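Aln2 (Streptomyces sp. CM020, PDB 6P7L) is an NTF2-like protein of the SnoaL-like type that probably takes part in the biosynthesis of the polyketide antibiotic alnumycin, its exact role being unsettled. Local coordinates at residues A[120-125]-A[139-144]; A[135-140]-A[159-164]; A[41-46]-A[152-157]. All blocks are in the same frame, centred on the assembly; numbering follows the deposited sequence.

From the N terminus, the helix segment 41-46 is the first to be used, and contact 3 closes a long loop when it meets strand 152-157. Contact 1 falls wholly within that loop, pairing 120-125 with 139-144 in a hairpin. Contact 2 starts at 135-140, sharing Cys139 and Phe140 with contact 1, and ends at 159-164, beyond the strand segment of contact 3, so contacts 2 and 3 cross. Contacts 1 and 2 thus join three neighbouring strands and the C-terminal helix, while contact 3 lays the N-terminal helix across the sheet. Asp143 of contact 1 ties it to contact 3 by bonding Tyr44 OH and Arg157 NE.

Contact 1 of 3, residues A[120-125]-A[139-144]; sequences YYATVT and CFVRDT
Tyr120 lays one face of its ring over Val141, whose CB sits 3.8 Å from the ring centroid and 19° off its normal, a CH-pi contact. Chi1 of 50° puts CG between the backbone N and the carbonyl carbon; the far half of the ring, CE2 and CZ, lies against Val141 CB and CG1. Beyond the valine, Tyr120 OH donates to Asp143 OD2 at 2.8 Å, arriving from above the carboxylate plane. Ala122, with only a methyl, brings CB to 4.0 Å from Val141 CG2. On the other side the rings of Tyr121 and Phe140 meet rim to rim, CE1 of Tyr121 3.6 Å from CD2 of Phe140.

The backbone sets this order, that of an antiparallel beta hairpin (strands 116-127 and 133-148) in the curved NTF2-like sheet: Tyr120 with Val141 and Ala122 with Cys139 are hydrogen-bonded pairs, Tyr121 with Phe140 a non-hydrogen-bonded one. Further out, Tyr121 OH bonds Asp52 of the second subunit, whose His49 meets both rings, so the face carrying Tyr121 and Phe140 lies at a subunit interface. Tyr44 OH also bonds Asp143 OD2, and Arg157 NE forms a salt bridge with OD1. Gripped by two tyrosine hydroxyls and an arginine, the buried carboxylate is probably held firmly in one orientation.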
ATOM      1  N   TYR A 120       4.169  -6.695   8.902  1.00 12.88           N
ATOM      2  CA  TYR A 120       3.830  -6.162   7.588  1.00 12.39           C
ATOM      3  C   TYR A 120       4.898  -6.526   6.576  1.00 12.42           C
ATOM      4  O   TYR A 120       6.001  -6.963   6.921  1.00 13.00           O
ATOM      5  CB  TYR A 120       3.668  -4.653   7.628  1.00 11.83           C
ATOM      6  CG  TYR A 120       4.783  -3.876   8.274  1.00 14.06           C
ATOM      7  CD1 TYR A 120       4.832  -3.712   9.656  1.00 15.65           C
ATOM      8  CD2 TYR A 120       5.767  -3.264   7.503  1.00 13.58           C
ATOM      9  CE1 TYR A 120       5.820  -2.939  10.252  1.00 12.73           C
ATOM     10  CE2 TYR A 120       6.761  -2.481   8.071  1.00 13.97           C
ATOM     11  CZ  TYR A 120       6.792  -2.338   9.463  1.00 16.74           C
ATOM     12  OH  TYR A 120       7.779  -1.576  10.053  1.00 15.33           O
ATOM     13  N   TYR A 121       4.531  -6.352   5.308  1.00 12.18           N
ATOM     14  CA  TYR A 121       5.464  -6.445   4.206  1.00 12.67           C
ATOM     15  C   TYR A 121       6.100  -5.074   3.963  1.00 13.70           C
ATOM     16  O   TYR A 121       5.429  -4.049   4.061  1.00 15.28           O
ATOM     17  CB  TYR A 121       4.744  -6.853   2.926  1.00 12.27           C
ATOM     18  CG  TYR A 121       4.025  -8.202   2.944  1.00 12.90           C
ATOM     19  CD1 TYR A 121       4.203  -9.103   3.971  1.00 13.38           C
ATOM     20  CD2 TYR A 121       3.180  -8.562   1.907  1.00 16.31           C
ATOM     21  CE1 TYR A 121       3.571 -10.351   3.957  1.00 14.08           C
ATOM     22  CE2 TYR A 121       2.534  -9.775   1.890  1.00 15.52           C
ATOM     23  CZ  TYR A 121       2.757 -10.676   2.914  1.00 16.91           C
ATOM     24  OH  TYR A 121       2.159 -11.913   2.872  1.00 18.33           O
ATOM     25  N   ALA A 122       7.363  -5.068   3.563  1.00 12.73           N
ATOM     26  CA  ALA A 122       8.042  -3.838   3.194  1.00 12.66           C
ATOM     27  C   ALA A 122       8.988  -4.064   2.029  1.00 13.16           C
ATOM     28  O   ALA A 122       9.585  -5.129   1.875  1.00 16.65           O
ATOM     29  CB  ALA A 122       8.823  -3.226   4.369  1.00 15.02           C
ATOM     30  N   THR A 123       9.115  -3.016   1.214  1.00 11.46           N
ATOM     31  CA  THR A 123      10.168  -2.952   0.220  1.00 12.42           C
ATOM     32  C   THR A 123      10.590  -1.501   0.076  1.00 16.36           C
ATOM     33  O   THR A 123       9.985  -0.594   0.651  1.00 14.72           O
ATOM     34  CB  THR A 123       9.734  -3.551  -1.115  1.00 15.59           C
ATOM     35  OG1 THR A 123      10.869  -3.580  -2.003  1.00 22.02           O
ATOM     36  CG2 THR A 123       8.630  -2.762  -1.717  1.00 19.07           C
ATOM     37  N   VAL A 124      11.683  -1.311  -0.639  1.00 14.38           N
ATOM     38  CA  VAL A 124      12.227   0.010  -0.933  1.00 12.55           C
ATOM     39  C   VAL A 124      12.398   0.106  -2.438  1.00 12.44           C
ATOM     40  O   VAL A 124      13.023  -0.772  -3.059  1.00 15.07           O
ATOM     41  CB  VAL A 124      13.555   0.255  -0.204  1.00 16.96           C
ATOM     42  CG1 VAL A 124      14.113   1.600  -0.573  1.00 18.77           C
ATOM     43  CG2 VAL A 124      13.316   0.176   1.289  1.00 18.37           C
ATOM     44  N   THR A 125      11.833   1.168  -3.017  1.00 13.08           N
ATOM     45  CA  THR A 125      12.166   1.542  -4.382  1.00 12.02           C
ATOM     46  C   THR A 125      13.272   2.587  -4.331  1.00 13.62           C
ATOM     47  O   THR A 125      13.322   3.418  -3.422  1.00 12.36           O
ATOM     48  CB  THR A 125      10.961   2.081  -5.163  1.00 15.33           C
ATOM     49  OG1 THR A 125      10.392   3.193  -4.496  1.00 17.43           O
ATOM     50  CG2 THR A 125       9.854   0.996  -5.330  1.00 20.95           C
ATOM     51  N   CYS A 139      10.807  -7.587   2.419  1.00 12.29           N
ATOM     52  CA  CYS A 139      11.034  -7.929   3.815  1.00 12.97           C
ATOM     53  C   CYS A 139       9.710  -8.202   4.507  1.00 14.51           C
ATOM     54  O   CYS A 139       8.670  -7.617   4.179  1.00 14.49           O
ATOM     55  CB  CYS A 139      11.723  -6.766   4.583  1.00 19.54           C
ATOM     56  SG  CYS A 139      13.400  -6.407   4.035  1.00 24.40           S
ATOM     57  N   PHE A 140       9.776  -9.047   5.517  1.00 17.13           N
ATOM     58  CA  PHE A 140       8.694  -9.203   6.470  1.00 13.99           C
ATOM     59  C   PHE A 140       9.155  -8.609   7.781  1.00 13.47           C
ATOM     60  O   PHE A 140      10.180  -9.032   8.337  1.00 15.48           O
ATOM     61  CB  PHE A 140       8.329 -10.650   6.660  1.00 16.71           C
ATOM     62  CG  PHE A 140       7.045 -10.843   7.417  1.00 20.40           C
ATOM     63  CD1 PHE A 140       7.025 -10.903   8.797  1.00 20.25           C
ATOM     64  CD2 PHE A 140       5.852 -10.940   6.734  1.00 15.88           C
ATOM     65  CE1 PHE A 140       5.836 -11.098   9.490  1.00 26.19           C
ATOM     66  CE2 PHE A 140       4.635 -11.132   7.437  1.00 25.33           C
ATOM     67  CZ  PHE A 140       4.653 -11.207   8.802  1.00 22.89           C
ATOM     68  N   VAL A 141       8.392  -7.634   8.271  1.00 13.26           N
ATOM     69  CA  VAL A 141       8.796  -6.807   9.397  1.00 13.94           C
ATOM     70  C   VAL A 141       7.846  -7.042  10.562  1.00 12.94           C
ATOM     71  O   VAL A 141       6.624  -7.127  10.379  1.00 12.38           O
ATOM     72  CB  VAL A 141       8.829  -5.314   9.022  1.00 14.33           C
ATOM     73  CG1 VAL A 141       9.423  -4.545  10.176  1.00 16.60           C
ATOM     74  CG2 VAL A 141       9.643  -5.109   7.795  1.00 14.78           C
ATOM     75  N   ARG A 142       8.416  -7.150  11.762  1.00 11.57           N
ATOM     76  CA  ARG A 142       7.645  -7.214  12.999  1.00 12.28           C
ATOM     77  C   ARG A 142       8.117  -6.088  13.915  1.00 14.66           C
ATOM     78  O   ARG A 142       9.307  -6.000  14.244  1.00 15.31           O
ATOM     79  CB  ARG A 142       7.771  -8.576  13.693  1.00 14.60           C
ATOM     80  CG  ARG A 142       7.091  -9.703  12.961  1.00 19.00           C
ATOM     81  CD  ARG A 142       6.858 -10.887  13.847  1.00 26.57           C
ATOM     82  NE  ARG A 142       5.890 -11.800  13.234  1.00 34.03           N
ATOM     83  CZ  ARG A 142       6.178 -12.688  12.296  1.00 66.19           C
ATOM     84  NH1 ARG A 142       7.416 -12.804  11.844  1.00 78.16           N
ATOM     85  NH2 ARG A 142       5.216 -13.456  11.817  1.00 78.31           N
ATOM     86  N   ASP A 143       7.178  -5.243  14.351  1.00 13.71           N
ATOM     87  CA  ASP A 143       7.470  -4.139  15.248  1.00 12.16           C
ATOM     88  C   ASP A 143       6.706  -4.279  16.561  1.00 12.18           C
ATOM     89  O   ASP A 143       5.622  -4.869  16.612  1.00 14.40           O
ATOM     90  CB  ASP A 143       7.033  -2.774  14.657  1.00 13.64           C
ATOM     91  CG  ASP A 143       7.939  -2.258  13.567  1.00 14.15           C
ATOM     92  OD1 ASP A 143       9.108  -2.699  13.472  1.00 14.98           O
ATOM     93  OD2 ASP A 143       7.412  -1.408  12.781  1.00 15.96           O
ATOM     94  N   THR A 144       7.223  -3.663  17.614  1.00 12.99           N
ATOM     95  CA  THR A 144       6.390  -3.331  18.761  1.00 15.14           C
ATOM     96  C   THR A 144       6.465  -1.823  18.948  1.00 19.08           C
ATOM     97  O   THR A 144       7.542  -1.213  18.782  1.00 17.23           O
ATOM     98  CB  THR A 144       6.800  -4.040  20.066  1.00 22.54           C
ATOM     99  OG1 THR A 144       8.023  -3.483  20.550  1.00 24.42           O
ATOM    100  CG2 THR A 144       6.927  -5.527  19.846  1.00 21.42           C
TER

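Contact 2 of 3, residues A[135-140]-A[159-164]; sequences VEPTCF and IERDDL
Pro137 rests its ring against a pair of side chains that grip each other: its CB is 3.6 Å from Asp163 OD1, and its CG lies 4.0 Å from Arg161 NE. Chi3 of 79° bends the arginine chain at NE. NE and NH2 meet the carboxylate side-on in a salt bridge, in which each Asp163 oxygen offers its syn lone pair; Arg161 NE is 2.8 Å from Asp163 OD1. Proline suits this place because its compact apolar ring can lie alongside the arginine chain while asking for no hydrogen bond.

At Thr138 backbone and side chain both work. Its carbonyl O accepts from Asp162 N at 2.8 Å, and its OG1 donates to the anti lone pair of Asp162 OD2 at 2.6 Å, the hydroxyl being turned between the backbone N and the carbonyl carbon (chi1 54°). Here the antiparallel hairpin of strands 133-148 and 151-161 gives way to the C-terminal helix: Arg161 takes the N-cap position, and Asp162 opens the first turn. The second subunit adds Thr127 OG1 to the threonine hydroxyl and Arg100 to Asp162 OD1, so the junction is also part of an interface.

Cys139 faces Arg161 as a non-hydrogen-bonded pair, their CA atoms 4.4 Å apart, a closeness its unbranched side chain suits. Its SG touches both Arg161 CG, 3.4 Å away, and Ile159 CG2 at 3.6 Å.

Phe140 exchanges two backbone hydrogen bonds with Glu160, while its ring turns away to meet His49 of the second subunit edge-to-face; of the poorly ordered Glu160 side chain, CB approaches Phe140 O.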
ATOM      1  N   VAL A 135      13.924  -2.063  -7.347  1.00 14.84           N
ATOM      2  CA  VAL A 135      13.091  -2.578  -6.257  1.00 13.03           C
ATOM      3  C   VAL A 135      13.935  -3.507  -5.398  1.00 17.34           C
ATOM      4  O   VAL A 135      14.452  -4.520  -5.890  1.00 15.64           O
ATOM      5  CB  VAL A 135      11.837  -3.283  -6.779  1.00 13.70           C
ATOM      6  CG1 VAL A 135      11.002  -3.805  -5.631  1.00 17.41           C
ATOM      7  CG2 VAL A 135      11.034  -2.365  -7.668  1.00 26.34           C
ATOM      8  N   GLU A 136      14.072  -3.163  -4.122  1.00 15.87           N
ATOM      9  CA  GLU A 136      14.878  -3.963  -3.211  1.00 12.96           C
ATOM     10  C   GLU A 136      14.146  -5.229  -2.763  1.00 14.97           C
ATOM     11  O   GLU A 136      12.912  -5.306  -2.819  1.00 15.49           O
ATOM     12  CB  GLU A 136      15.296  -3.114  -2.020  1.00 16.66           C
ATOM     13  CG  GLU A 136      16.312  -2.049  -2.402  1.00 19.64           C
ATOM     14  CD  GLU A 136      17.048  -1.459  -1.201  1.00 20.40           C
ATOM     15  OE1 GLU A 136      16.555  -1.650  -0.063  1.00 26.98           O
ATOM     16  OE2 GLU A 136      18.108  -0.832  -1.409  1.00 27.83           O
ATOM     17  N   PRO A 137      14.897  -6.253  -2.341  1.00 13.19           N
ATOM     18  CA  PRO A 137      14.254  -7.485  -1.870  1.00 15.61           C
ATOM     19  C   PRO A 137      13.182  -7.179  -0.831  1.00 13.42           C
ATOM     20  O   PRO A 137      13.357  -6.347   0.070  1.00 14.96           O
ATOM     21  CB  PRO A 137      15.408  -8.304  -1.274  1.00 17.62           C
ATOM     22  CG  PRO A 137      16.675  -7.586  -1.678  1.00 20.65           C
ATOM     23  CD  PRO A 137      16.375  -6.280  -2.252  1.00 20.51           C
ATOM     24  N   THR A 138      12.068  -7.890  -0.934  1.00 15.35           N
ATOM     25  CA  THR A 138      11.017  -7.633   0.022  1.00 13.84           C
ATOM     26  C   THR A 138      11.413  -8.176   1.393  1.00 15.75           C
ATOM     27  O   THR A 138      12.283  -9.037   1.533  1.00 16.14           O
ATOM     28  CB  THR A 138       9.712  -8.229  -0.471  1.00 10.96           C
ATOM     29  OG1 THR A 138       9.894  -9.599  -0.756  1.00 15.49           O
ATOM     30  CG2 THR A 138       9.257  -7.559  -1.741  1.00 14.17           C
ATOM     31  N   CYS A 139      10.807  -7.587   2.419  1.00 12.29           N
ATOM     32  CA  CYS A 139      11.034  -7.929   3.815  1.00 12.97           C
ATOM     33  C   CYS A 139       9.710  -8.202   4.507  1.00 14.51           C
ATOM     34  O   CYS A 139       8.670  -7.617   4.179  1.00 14.49           O
ATOM     35  CB  CYS A 139      11.723  -6.766   4.583  1.00 19.54           C
ATOM     36  SG  CYS A 139      13.400  -6.407   4.035  1.00 24.40           S
ATOM     37  N   PHE A 140       9.776  -9.047   5.517  1.00 17.13           N
ATOM     38  CA  PHE A 140       8.694  -9.203   6.470  1.00 13.99           C
ATOM     39  C   PHE A 140       9.155  -8.609   7.781  1.00 13.47           C
ATOM     40  O   PHE A 140      10.180  -9.032   8.337  1.00 15.48           O
ATOM     41  CB  PHE A 140       8.329 -10.650   6.660  1.00 16.71           C
ATOM     42  CG  PHE A 140       7.045 -10.843   7.417  1.00 20.40           C
ATOM     43  CD1 PHE A 140       7.025 -10.903   8.797  1.00 20.25           C
ATOM     44  CD2 PHE A 140       5.852 -10.940   6.734  1.00 15.88           C
ATOM     45  CE1 PHE A 140       5.836 -11.098   9.490  1.00 26.19           C
ATOM     46  CE2 PHE A 140       4.635 -11.132   7.437  1.00 25.33           C
ATOM     47  CZ  PHE A 140       4.653 -11.207   8.802  1.00 22.89           C
ATOM     48  N   ILE A 159      13.563  -7.194  11.174  1.00 15.62           N
ATOM     49  CA  ILE A 159      13.424  -7.282   9.722  1.00 19.75           C
ATOM     50  C   ILE A 159      13.910  -8.655   9.272  1.00 15.45           C
ATOM     51  O   ILE A 159      15.043  -9.041   9.581  1.00 18.40           O
ATOM     52  CB  ILE A 159      14.231  -6.173   9.029  1.00 21.90           C
ATOM     53  CG1 ILE A 159      13.648  -4.805   9.412  1.00 24.00           C
ATOM     54  CG2 ILE A 159      14.234  -6.366   7.535  1.00 22.01           C
ATOM     55  CD1 ILE A 159      14.555  -3.658   9.106  1.00 49.39           C
ATOM     56  N   GLU A 160      13.061  -9.402   8.562  1.00 15.32           N
ATOM     57  CA  GLU A 160      13.460 -10.661   7.932  1.00 19.25           C
ATOM     58  C   GLU A 160      13.466 -10.408   6.430  1.00 14.98           C
ATOM     59  O   GLU A 160      12.422 -10.065   5.859  1.00 15.73           O
ATOM     60  CB  GLU A 160      12.505 -11.804   8.299  1.00 22.09           C
ATOM     61  CG  GLU A 160      12.630 -12.222   9.764  1.00 74.41           C
ATOM     62  CD  GLU A 160      11.773 -13.414  10.116  1.00116.62           C
ATOM     63  OE1 GLU A 160      11.315 -14.114   9.190  1.00140.03           O
ATOM     64  OE2 GLU A 160      11.565 -13.656  11.322  1.00126.32           O
ATOM     65  N   ARG A 161      14.634 -10.518   5.800  1.00 15.54           N
ATOM     66  CA  ARG A 161      14.732 -10.228   4.375  1.00 12.71           C
ATOM     67  C   ARG A 161      14.442 -11.478   3.563  1.00 15.38           C
ATOM     68  O   ARG A 161      15.013 -12.547   3.828  1.00 16.50           O
ATOM     69  CB  ARG A 161      16.106  -9.665   4.015  1.00 20.69           C
ATOM     70  CG  ARG A 161      15.937  -8.496   3.046  1.00 35.85           C
ATOM     71  CD  ARG A 161      17.176  -7.705   2.911  1.00 37.17           C
ATOM     72  NE  ARG A 161      18.096  -8.390   2.020  1.00 30.28           N
ATOM     73  CZ  ARG A 161      19.385  -8.113   1.918  1.00 41.10           C
ATOM     74  NH1 ARG A 161      19.918  -7.157   2.663  1.00 39.98           N
ATOM     75  NH2 ARG A 161      20.131  -8.793   1.067  1.00 33.32           N
ATOM     76  N   ASP A 162      13.532 -11.349   2.591  1.00 13.28           N
ATOM     77  CA  ASP A 162      13.023 -12.540   1.927  1.00 16.03           C
ATOM     78  C   ASP A 162      14.101 -13.241   1.125  1.00 18.69           C
ATOM     79  O   ASP A 162      14.050 -14.468   0.993  1.00 15.82           O
ATOM     80  CB  ASP A 162      11.846 -12.174   1.030  1.00 15.13           C
ATOM     81  CG  ASP A 162      10.544 -11.949   1.816  1.00 15.74           C
ATOM     82  OD1 ASP A 162      10.343 -12.663   2.828  1.00 16.38           O
ATOM     83  OD2 ASP A 162       9.702 -11.098   1.378  1.00 16.12           O
ATOM     84  N   ASP A 163      15.078 -12.507   0.564  1.00 16.39           N
ATOM     85  CA  ASP A 163      16.127 -13.206  -0.174  1.00 15.26           C
ATOM     86  C   ASP A 163      16.953 -14.089   0.768  1.00 15.76           C
ATOM     87  O   ASP A 163      17.336 -15.209   0.410  1.00 16.86           O
ATOM     88  CB  ASP A 163      17.019 -12.228  -0.929  1.00 17.07           C
ATOM     89  CG  ASP A 163      17.693 -11.222  -0.041  1.00 24.08           C
ATOM     90  OD1 ASP A 163      17.048 -10.694   0.887  1.00 21.16           O
ATOM     91  OD2 ASP A 163      18.884 -10.972  -0.307  1.00 23.03           O
ATOM     92  N   LEU A 164      17.216 -13.603   1.981  1.00 16.22           N
ATOM     93  CA  LEU A 164      17.966 -14.377   2.963  1.00 17.12           C
ATOM     94  C   LEU A 164      17.176 -15.593   3.415  1.00 16.26           C
ATOM     95  O   LEU A 164      17.752 -16.677   3.596  1.00 21.68           O
ATOM     96  CB  LEU A 164      18.335 -13.483   4.147  1.00 17.58           C
ATOM     97  CG  LEU A 164      19.349 -12.379   3.837  1.00 22.81           C
ATOM     98  CD1 LEU A 164      19.686 -11.559   5.103  1.00 29.54           C
ATOM     99  CD2 LEU A 164      20.619 -12.931   3.215  1.00 28.92           C
TER

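Contact 3 of 3, residues A[41-46]-A[152-157]; sequences TQFYAR and LRSRSR
Phe43 brings its ring from the helix up to the strand, CD1 and CE1 against Leu152, CZ and CE2 against Ser154. CE1 is 3.3 Å from Leu152 O, which lies oblique to the ring, and CZ is 3.5 Å from Ser154 OG, which lies at the ring's edge. The CB of Phe43 points at the strand, and CG is anti to the backbone N (chi1 174°). A flat apolar group suits the site, since its polarised C-H edge can sit beside the serine oxygen while CD1 packs on Leu152 CB at 4.1 Å.

This is the NTF2-like arrangement in which the N-terminal helix lies across a curved mixed sheet; the local helix and strand axes run 67° apart and approach to 9.4 Å. No hydrogen bond joins the segments directly; helix side chains reach the strand's backbone and side chains.

One residue further on, Tyr44 and Arg157 slide past each other in opposite directions. Arg157 NH2 stands at the edge of the tyrosine ring, 3.4 Å from Tyr44 CE1, with the guanidinium and ring planes 41° apart, which is not a cation-pi stack. The arginine chain is bent at chi3. Asp143 takes Tyr44 OH and Arg157 NE, which helps hold both side chains in place. Gln47 of the helix accepts from Arg157 NH2 through OE1 and bonds Ser154 OG through NE2. A glycerol, probably from the crystallisation liquor, bonds Arg157 NH1; such molecules can mark a pocket, though none is established here.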
ATOM      1  N   THR A  41      -1.100   4.070  11.261  1.00 11.34           N
ATOM      2  CA  THR A  41      -0.777   4.450   9.882  1.00 13.60           C
ATOM      3  C   THR A  41      -0.059   5.788   9.840  1.00  9.98           C
ATOM      4  O   THR A  41       0.828   6.003   9.000  1.00 13.68           O
ATOM      5  CB  THR A  41      -2.007   4.537   8.972  1.00 13.91           C
ATOM      6  OG1 THR A  41      -2.812   5.695   9.277  1.00 17.74           O
ATOM      7  CG2 THR A  41      -2.857   3.263   9.029  1.00 15.94           C
ATOM      8  N   GLN A  42      -0.451   6.706  10.713  1.00 12.46           N
ATOM      9  CA  GLN A  42       0.139   8.047  10.707  1.00 12.98           C
ATOM     10  C   GLN A  42       1.544   8.014  11.292  1.00 16.17           C
ATOM     11  O   GLN A  42       2.435   8.731  10.826  1.00 13.74           O
ATOM     12  CB  GLN A  42      -0.755   9.031  11.472  1.00 15.62           C
ATOM     13  CG  GLN A  42      -2.136   9.177  10.836  1.00 20.65           C
ATOM     14  CD  GLN A  42      -2.031   9.566   9.378  1.00 16.61           C
ATOM     15  OE1 GLN A  42      -1.683  10.703   9.047  1.00 16.53           O
ATOM     16  NE2 GLN A  42      -2.208   8.575   8.500  1.00 15.85           N
ATOM     17  N   PHE A  43       1.756   7.206  12.337  1.00 14.89           N
ATOM     18  CA  PHE A  43       3.102   7.033  12.874  1.00 13.26           C
ATOM     19  C   PHE A  43       4.069   6.556  11.795  1.00 15.14           C
ATOM     20  O   PHE A  43       5.155   7.113  11.618  1.00 13.48           O
ATOM     21  CB  PHE A  43       3.072   6.034  14.025  1.00 12.68           C
ATOM     22  CG  PHE A  43       4.444   5.691  14.558  1.00 12.87           C
ATOM     23  CD1 PHE A  43       5.101   6.522  15.443  1.00 21.96           C
ATOM     24  CD2 PHE A  43       5.061   4.511  14.158  1.00 12.86           C
ATOM     25  CE1 PHE A  43       6.349   6.177  15.926  1.00 23.70           C
ATOM     26  CE2 PHE A  43       6.301   4.183  14.612  1.00 16.44           C
ATOM     27  CZ  PHE A  43       6.950   5.020  15.500  1.00 20.20           C
ATOM     28  N   TYR A  44       3.684   5.531  11.057  1.00 11.29           N
ATOM     29  CA  TYR A  44       4.596   4.946  10.080  1.00 11.75           C
ATOM     30  C   TYR A  44       4.806   5.865   8.872  1.00 11.81           C
ATOM     31  O   TYR A  44       5.927   5.957   8.344  1.00 13.03           O
ATOM     32  CB  TYR A  44       4.044   3.605   9.625  1.00 10.53           C
ATOM     33  CG  TYR A  44       4.271   2.449  10.545  1.00 11.66           C
ATOM     34  CD1 TYR A  44       5.519   2.207  11.103  1.00 14.36           C
ATOM     35  CD2 TYR A  44       3.233   1.605  10.895  1.00 17.90           C
ATOM     36  CE1 TYR A  44       5.721   1.135  11.953  1.00 17.56           C
ATOM     37  CE2 TYR A  44       3.443   0.533  11.699  1.00 12.50           C
ATOM     38  CZ  TYR A  44       4.661   0.289  12.243  1.00 11.50           C
ATOM     39  OH  TYR A  44       4.881  -0.768  13.083  1.00 13.05           O
ATOM     40  N   ALA A  45       3.750   6.559   8.434  1.00 12.93           N
ATOM     41  CA  ALA A  45       3.905   7.494   7.329  1.00 11.84           C
ATOM     42  C   ALA A  45       4.938   8.553   7.696  1.00 13.35           C
ATOM     43  O   ALA A  45       5.864   8.845   6.919  1.00 11.84           O
ATOM     44  CB  ALA A  45       2.550   8.139   6.986  1.00 13.14           C
ATOM     45  N   ARG A  46       4.801   9.128   8.896  1.00 13.42           N
ATOM     46  CA  ARG A  46       5.740  10.167   9.316  1.00 15.85           C
ATOM     47  C   ARG A  46       7.122   9.576   9.554  1.00 13.92           C
ATOM     48  O   ARG A  46       8.146  10.190   9.205  1.00 15.26           O
ATOM     49  CB  ARG A  46       5.196  10.861  10.561  1.00 15.18           C
ATOM     50  CG  ARG A  46       3.876  11.677  10.235  1.00 16.74           C
ATOM     51  CD  ARG A  46       3.382  12.583  11.298  1.00 35.33           C
ATOM     52  NE  ARG A  46       2.617  13.681  10.684  1.00 55.93           N
ATOM     53  CZ  ARG A  46       1.320  13.623  10.393  1.00 56.95           C
ATOM     54  NH1 ARG A  46       0.619  12.533  10.672  1.00 58.34           N
ATOM     55  NH2 ARG A  46       0.710  14.661   9.838  1.00 38.63           N
ATOM     56  N   LEU A 152       2.701   7.402  20.058  1.00 20.28           N
ATOM     57  CA  LEU A 152       3.381   6.150  19.752  1.00 18.84           C
ATOM     58  C   LEU A 152       4.861   6.364  19.460  1.00 20.03           C
ATOM     59  O   LEU A 152       5.265   7.372  18.857  1.00 19.38           O
ATOM     60  CB  LEU A 152       2.712   5.472  18.568  1.00 21.37           C
ATOM     61  CG  LEU A 152       1.377   4.795  18.846  1.00 28.17           C
ATOM     62  CD1 LEU A 152       0.920   4.139  17.512  1.00 26.04           C
ATOM     63  CD2 LEU A 152       1.426   3.774  19.955  1.00 24.46           C
ATOM     64  N   ARG A 153       5.660   5.383  19.881  1.00 17.56           N
ATOM     65  CA  ARG A 153       7.093   5.303  19.637  1.00 18.54           C
ATOM     66  C   ARG A 153       7.451   3.858  19.310  1.00 19.96           C
ATOM     67  O   ARG A 153       6.795   2.921  19.776  1.00 16.28           O
ATOM     68  CB  ARG A 153       7.889   5.754  20.869  1.00 19.45           C
ATOM     69  CG  ARG A 153       7.497   7.134  21.388  1.00 21.14           C
ATOM     70  CD  ARG A 153       8.221   8.265  20.630  1.00 22.90           C
ATOM     71  NE  ARG A 153       9.651   8.245  20.919  1.00 23.90           N
ATOM     72  CZ  ARG A 153      10.213   8.699  22.029  1.00 24.65           C
ATOM     73  NH1 ARG A 153       9.474   9.245  22.978  1.00 21.15           N
ATOM     74  NH2 ARG A 153      11.529   8.603  22.198  1.00 21.40           N
ATOM     75  N   SER A 154       8.512   3.679  18.540  1.00 15.94           N
ATOM     76  CA  SER A 154       9.017   2.344  18.229  1.00 14.26           C
ATOM     77  C   SER A 154       9.841   1.807  19.398  1.00 19.74           C
ATOM     78  O   SER A 154      10.721   2.505  19.918  1.00 19.16           O
ATOM     79  CB  SER A 154       9.857   2.389  16.963  1.00 17.58           C
ATOM     80  OG  SER A 154       9.082   2.256  15.783  1.00 17.96           O
ATOM     81  N   ARG A 155       9.532   0.580  19.829  1.00 15.62           N
ATOM     82  CA  ARG A 155      10.308  -0.123  20.855  1.00 17.60           C
ATOM     83  C   ARG A 155      11.193  -1.226  20.298  1.00 17.57           C
ATOM     84  O   ARG A 155      12.323  -1.414  20.766  1.00 24.03           O
ATOM     85  CB  ARG A 155       9.379  -0.709  21.919  1.00 19.74           C
ATOM     86  CG  ARG A 155      10.117  -1.485  23.003  1.00 41.73           C
ATOM     87  CD  ARG A 155       9.179  -1.868  24.162  1.00 82.76           C
ATOM     88  NE  ARG A 155       8.637  -3.219  24.011  1.00 93.09           N
ATOM     89  CZ  ARG A 155       7.726  -3.758  24.814  1.00101.31           C
ATOM     90  NH1 ARG A 155       7.247  -3.063  25.833  1.00108.80           N
ATOM     91  NH2 ARG A 155       7.291  -4.992  24.593  1.00105.84           N
ATOM     92  N   SER A 156      10.708  -1.945  19.291  1.00 16.22           N
ATOM     93  CA  SER A 156      11.393  -3.088  18.712  1.00 17.48           C
ATOM     94  C   SER A 156      11.098  -3.074  17.229  1.00 19.00           C
ATOM     95  O   SER A 156       9.988  -2.724  16.833  1.00 18.50           O
ATOM     96  CB  SER A 156      10.852  -4.435  19.336  1.00 23.41           C
ATOM     97  OG  SER A 156      11.222  -5.576  18.578  1.00 81.55           O
ATOM     98  N   ARG A 157      12.086  -3.406  16.402  1.00 13.56           N
ATOM     99  CA  ARG A 157      11.855  -3.633  14.981  1.00 14.67           C
ATOM    100  C   ARG A 157      12.710  -4.841  14.597  1.00 14.77           C
ATOM    101  O   ARG A 157      13.914  -4.854  14.886  1.00 16.39           O
ATOM    102  CB  ARG A 157      12.228  -2.413  14.139  1.00 16.71           C
ATOM    103  CG  ARG A 157      12.152  -2.661  12.643  1.00 13.84           C
ATOM    104  CD  ARG A 157      11.965  -1.408  11.804  1.00 13.67           C
ATOM    105  NE  ARG A 157      10.683  -0.823  12.113  1.00 14.84           N
ATOM    106  CZ  ARG A 157      10.337   0.451  11.923  1.00 17.27           C
ATOM    107  NH1 ARG A 157      11.184   1.309  11.351  1.00 15.39           N
ATOM    108  NH2 ARG A 157       9.128   0.850  12.318  1.00 17.77           N
TER